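Local coordinates for chemotaxis protein motB (Helicobacter pylori, PDB 3CYP) that probably helps fasten the torque-generating stator of the flagellar motor to the cell wall through this periplasmic OmpA-like domain, at residues N40-T45 with S86-T91. Sequence-based numbering, arbitrary orientation.
Sequences NVRGFT and SSYGST
The Tyr88 hydroxyl lies over the centre of one face of the Arg42 guanidinium, with OH 3.4 Å from CZ and the planes of ring and guanidinium 25° apart. The setting is the beta-alpha-beta unit of the OmpA-like domain, made of strand 38-44, helix 58-75 and the parallel strand 83-87; Arg42 and Ser86 share one face of the sheet, and the helix packs on the opposite face against Ser87. At the guanidinium edge sits the Asn40 amide, whose OD1 takes an in-plane bond from Arg42 NE at 2.7 Å. Thr91 OG1, Gly43 O and a water lie at the Tyr88 ring edge, and Thr91 O is at that of Phe44. The two rings run side by side, planes 29° apart, but are slid so far that they barely overlap; the closer touch is Phe44 CE1 against Tyr88 CB. From strand 108-114, Phe112 makes a cation-pi contact with Arg42, and Arg108 one with Phe44. Backbone bonds Ser86 N to Val41 O and Gly43 N to Ser86 O join the strands, and Tyr88 N to Gly43 O continues the pairing. Further on, a type II' turn, Tyr88 to Thr91, places Gly89 O to accept from Thr45 N at 2.9 Å, the donor standing well above the carbonyl plane. Tyr88 O is gripped twice, by N and OG1 of Thr91. With CG anti to the backbone N (chi1 179°), Asn40 sets CG toward the partner strand, where ND2 donates to Ser86 OG and also to Ser84 OG. The water at the Tyr88 edge donates to Asn40 OD1 and hydrogen-bonds Tyr88 OH at 2.8 Å and Ser86 OG at 3.2 Å.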
ATOM      1  N   ASN B  40      -3.697   9.083   1.412  1.00 10.59           N
ATOM      2  CA  ASN B  40      -3.865   8.135   0.266  1.00 11.16           C
ATOM      3  C   ASN B  40      -3.026   8.698  -0.859  1.00 11.57           C
ATOM      4  O   ASN B  40      -3.218   9.838  -1.276  1.00 11.52           O
ATOM      5  CB  ASN B  40      -5.360   8.017  -0.127  1.00 11.69           C
ATOM      6  CG  ASN B  40      -5.621   7.109  -1.272  1.00 12.02           C
ATOM      7  OD1 ASN B  40      -6.219   7.530  -2.281  1.00 16.87           O
ATOM      8  ND2 ASN B  40      -5.215   5.899  -1.149  1.00 14.44           N
ATOM      9  N   VAL B  41      -2.072   7.878  -1.318  1.00 11.62           N
ATOM     10  CA  VAL B  41      -1.127   8.249  -2.348  1.00 12.47           C
ATOM     11  C   VAL B  41      -1.708   7.677  -3.640  1.00 12.18           C
ATOM     12  O   VAL B  41      -1.824   6.434  -3.821  1.00 11.68           O
ATOM     13  CB  VAL B  41       0.236   7.609  -2.070  1.00 12.69           C
ATOM     14  CG1 VAL B  41       1.220   7.972  -3.176  1.00 13.36           C
ATOM     15  CG2 VAL B  41       0.721   7.994  -0.667  1.00 12.86           C
ATOM     16  N   ARG B  42      -2.144   8.594  -4.515  1.00 13.24           N
ATOM     17  CA  ARG B  42      -2.898   8.245  -5.719  1.00 13.51           C
ATOM     18  C   ARG B  42      -2.038   8.395  -6.961  1.00 13.78           C
ATOM     19  O   ARG B  42      -1.531   9.474  -7.219  1.00 13.85           O
ATOM     20  CB  ARG B  42      -4.108   9.171  -5.887  1.00 14.26           C
ATOM     21  CG  ARG B  42      -5.030   9.042  -4.765  1.00 16.69           C
ATOM     22  CD  ARG B  42      -6.331   9.733  -5.042  1.00 18.31           C
ATOM     23  NE  ARG B  42      -7.196   9.515  -3.898  1.00 20.02           N
ATOM     24  CZ  ARG B  42      -8.430   9.970  -3.799  1.00 20.06           C
ATOM     25  NH1 ARG B  42      -8.950  10.722  -4.764  1.00 21.22           N
ATOM     26  NH2 ARG B  42      -9.113   9.707  -2.688  1.00 22.15           N
ATOM     27  N   GLY B  43      -1.999   7.346  -7.777  1.00 13.50           N
ATOM     28  CA  GLY B  43      -1.215   7.358  -9.015  1.00 14.37           C
ATOM     29  C   GLY B  43      -2.074   7.443 -10.266  1.00 14.73           C
ATOM     30  O   GLY B  43      -3.183   6.903 -10.320  1.00 13.88           O
ATOM     31  N   PHE B  44      -1.537   8.148 -11.274  1.00 14.08           N
ATOM     32  CA  PHE B  44      -2.236   8.400 -12.527  1.00 15.80           C
ATOM     33  C   PHE B  44      -1.262   8.334 -13.695  1.00 15.91           C
ATOM     34  O   PHE B  44      -0.031   8.423 -13.522  1.00 16.19           O
ATOM     35  CB  PHE B  44      -2.877   9.761 -12.558  1.00 14.66           C
ATOM     36  CG  PHE B  44      -3.745  10.096 -11.354  1.00 14.96           C
ATOM     37  CD1 PHE B  44      -5.131   9.966 -11.437  1.00 15.16           C
ATOM     38  CD2 PHE B  44      -3.182  10.563 -10.170  1.00 12.94           C
ATOM     39  CE1 PHE B  44      -5.939  10.290 -10.366  1.00 15.47           C
ATOM     40  CE2 PHE B  44      -3.998  10.934  -9.095  1.00 15.15           C
ATOM     41  CZ  PHE B  44      -5.377  10.781  -9.196  1.00 13.43           C
ATOM     42  N   THR B  45      -1.869   8.142 -14.869  1.00 17.04           N
ATOM     43  CA  THR B  45      -1.202   8.237 -16.172  1.00 17.80           C
ATOM     44  C   THR B  45      -1.995   9.077 -17.164  1.00 18.34           C
ATOM     45  O   THR B  45      -3.153   9.411 -16.960  1.00 16.05           O
ATOM     46  CB  THR B  45      -1.085   6.818 -16.810  1.00 17.23           C
ATOM     47  OG1 THR B  45      -2.398   6.395 -17.216  1.00 18.53           O
ATOM     48  CG2 THR B  45      -0.479   5.802 -15.823  1.00 18.62           C
ATOM     49  N   SER B  86      -3.352   4.064  -4.121  1.00 13.57           N
ATOM     50  CA  SER B  86      -4.440   3.743  -5.007  1.00 14.71           C
ATOM     51  C   SER B  86      -4.044   4.040  -6.414  1.00 15.57           C
ATOM     52  O   SER B  86      -3.420   5.054  -6.689  1.00 16.38           O
ATOM     53  CB  SER B  86      -5.706   4.486  -4.634  1.00 15.09           C
ATOM     54  OG  SER B  86      -6.150   4.170  -3.326  1.00 15.85           O
ATOM     55  N   SER B  87      -4.398   3.140  -7.311  1.00 15.96           N
ATOM     56  CA  SER B  87      -4.170   3.368  -8.737  1.00 17.39           C
ATOM     57  C   SER B  87      -5.433   3.834  -9.434  1.00 17.65           C
ATOM     58  O   SER B  87      -6.459   3.172  -9.366  1.00 17.30           O
ATOM     59  CB  SER B  87      -3.644   2.105  -9.409  1.00 18.53           C
ATOM     60  OG  SER B  87      -3.577   2.402 -10.809  1.00 18.40           O
ATOM     61  N   TYR B  88      -5.336   4.960 -10.153  1.00 18.01           N
ATOM     62  CA  TYR B  88      -6.401   5.470 -10.978  1.00 18.70           C
ATOM     63  C   TYR B  88      -6.150   5.273 -12.500  1.00 18.26           C
ATOM     64  O   TYR B  88      -6.982   5.670 -13.287  1.00 19.72           O
ATOM     65  CB  TYR B  88      -6.665   6.946 -10.625  1.00 19.70           C
ATOM     66  CG  TYR B  88      -7.391   7.069  -9.317  1.00 20.49           C
ATOM     67  CD1 TYR B  88      -8.737   7.339  -9.290  1.00 20.92           C
ATOM     68  CD2 TYR B  88      -6.750   6.868  -8.118  1.00 20.00           C
ATOM     69  CE1 TYR B  88      -9.435   7.415  -8.104  1.00 22.28           C
ATOM     70  CE2 TYR B  88      -7.442   6.932  -6.910  1.00 19.91           C
ATOM     71  CZ  TYR B  88      -8.786   7.202  -6.912  1.00 21.48           C
ATOM     72  OH  TYR B  88      -9.503   7.319  -5.727  1.00 22.58           O
ATOM     73  N   GLY B  89      -5.018   4.686 -12.872  1.00 19.52           N
ATOM     74  CA  GLY B  89      -4.709   4.433 -14.281  1.00 19.79           C
ATOM     75  C   GLY B  89      -4.827   5.744 -15.051  1.00 19.80           C
ATOM     76  O   GLY B  89      -4.423   6.812 -14.553  1.00 19.59           O
ATOM     77  N   SER B  90      -5.433   5.698 -16.249  1.00 20.30           N
ATOM     78  CA  SER B  90      -5.585   6.900 -17.081  1.00 20.73           C
ATOM     79  C   SER B  90      -6.844   7.699 -16.785  1.00 20.40           C
ATOM     80  O   SER B  90      -7.138   8.650 -17.468  1.00 22.00           O
ATOM     81  CB  SER B  90      -5.568   6.476 -18.555  1.00 20.98           C
ATOM     82  OG  SER B  90      -6.631   5.537 -18.756  1.00 22.65           O
ATOM     83  N   THR B  91      -7.577   7.342 -15.740  1.00 21.38           N
ATOM     84  CA  THR B  91      -8.789   8.039 -15.366  1.00 21.26           C
ATOM     85  C   THR B  91      -8.463   9.334 -14.620  1.00 21.54           C
ATOM     86  O   THR B  91      -7.318   9.527 -14.170  1.00 19.54           O
ATOM     87  CB  THR B  91      -9.730   7.137 -14.492  1.00 22.88           C
ATOM     88  OG1 THR B  91      -9.237   7.017 -13.147  1.00 23.26           O
ATOM     89  CG2 THR B  91      -9.885   5.748 -15.103  1.00 22.69           C
TER
HETATM   90  O   HOH W   1      -8.548   6.220  -3.313  1.00 22.63           O
HETATM   91  O   HOH W   2      -5.048  10.739 -15.121  1.00 18.11           O
HETATM   92  O   HOH W   3      -5.265  10.184 -18.489  1.00 22.83           O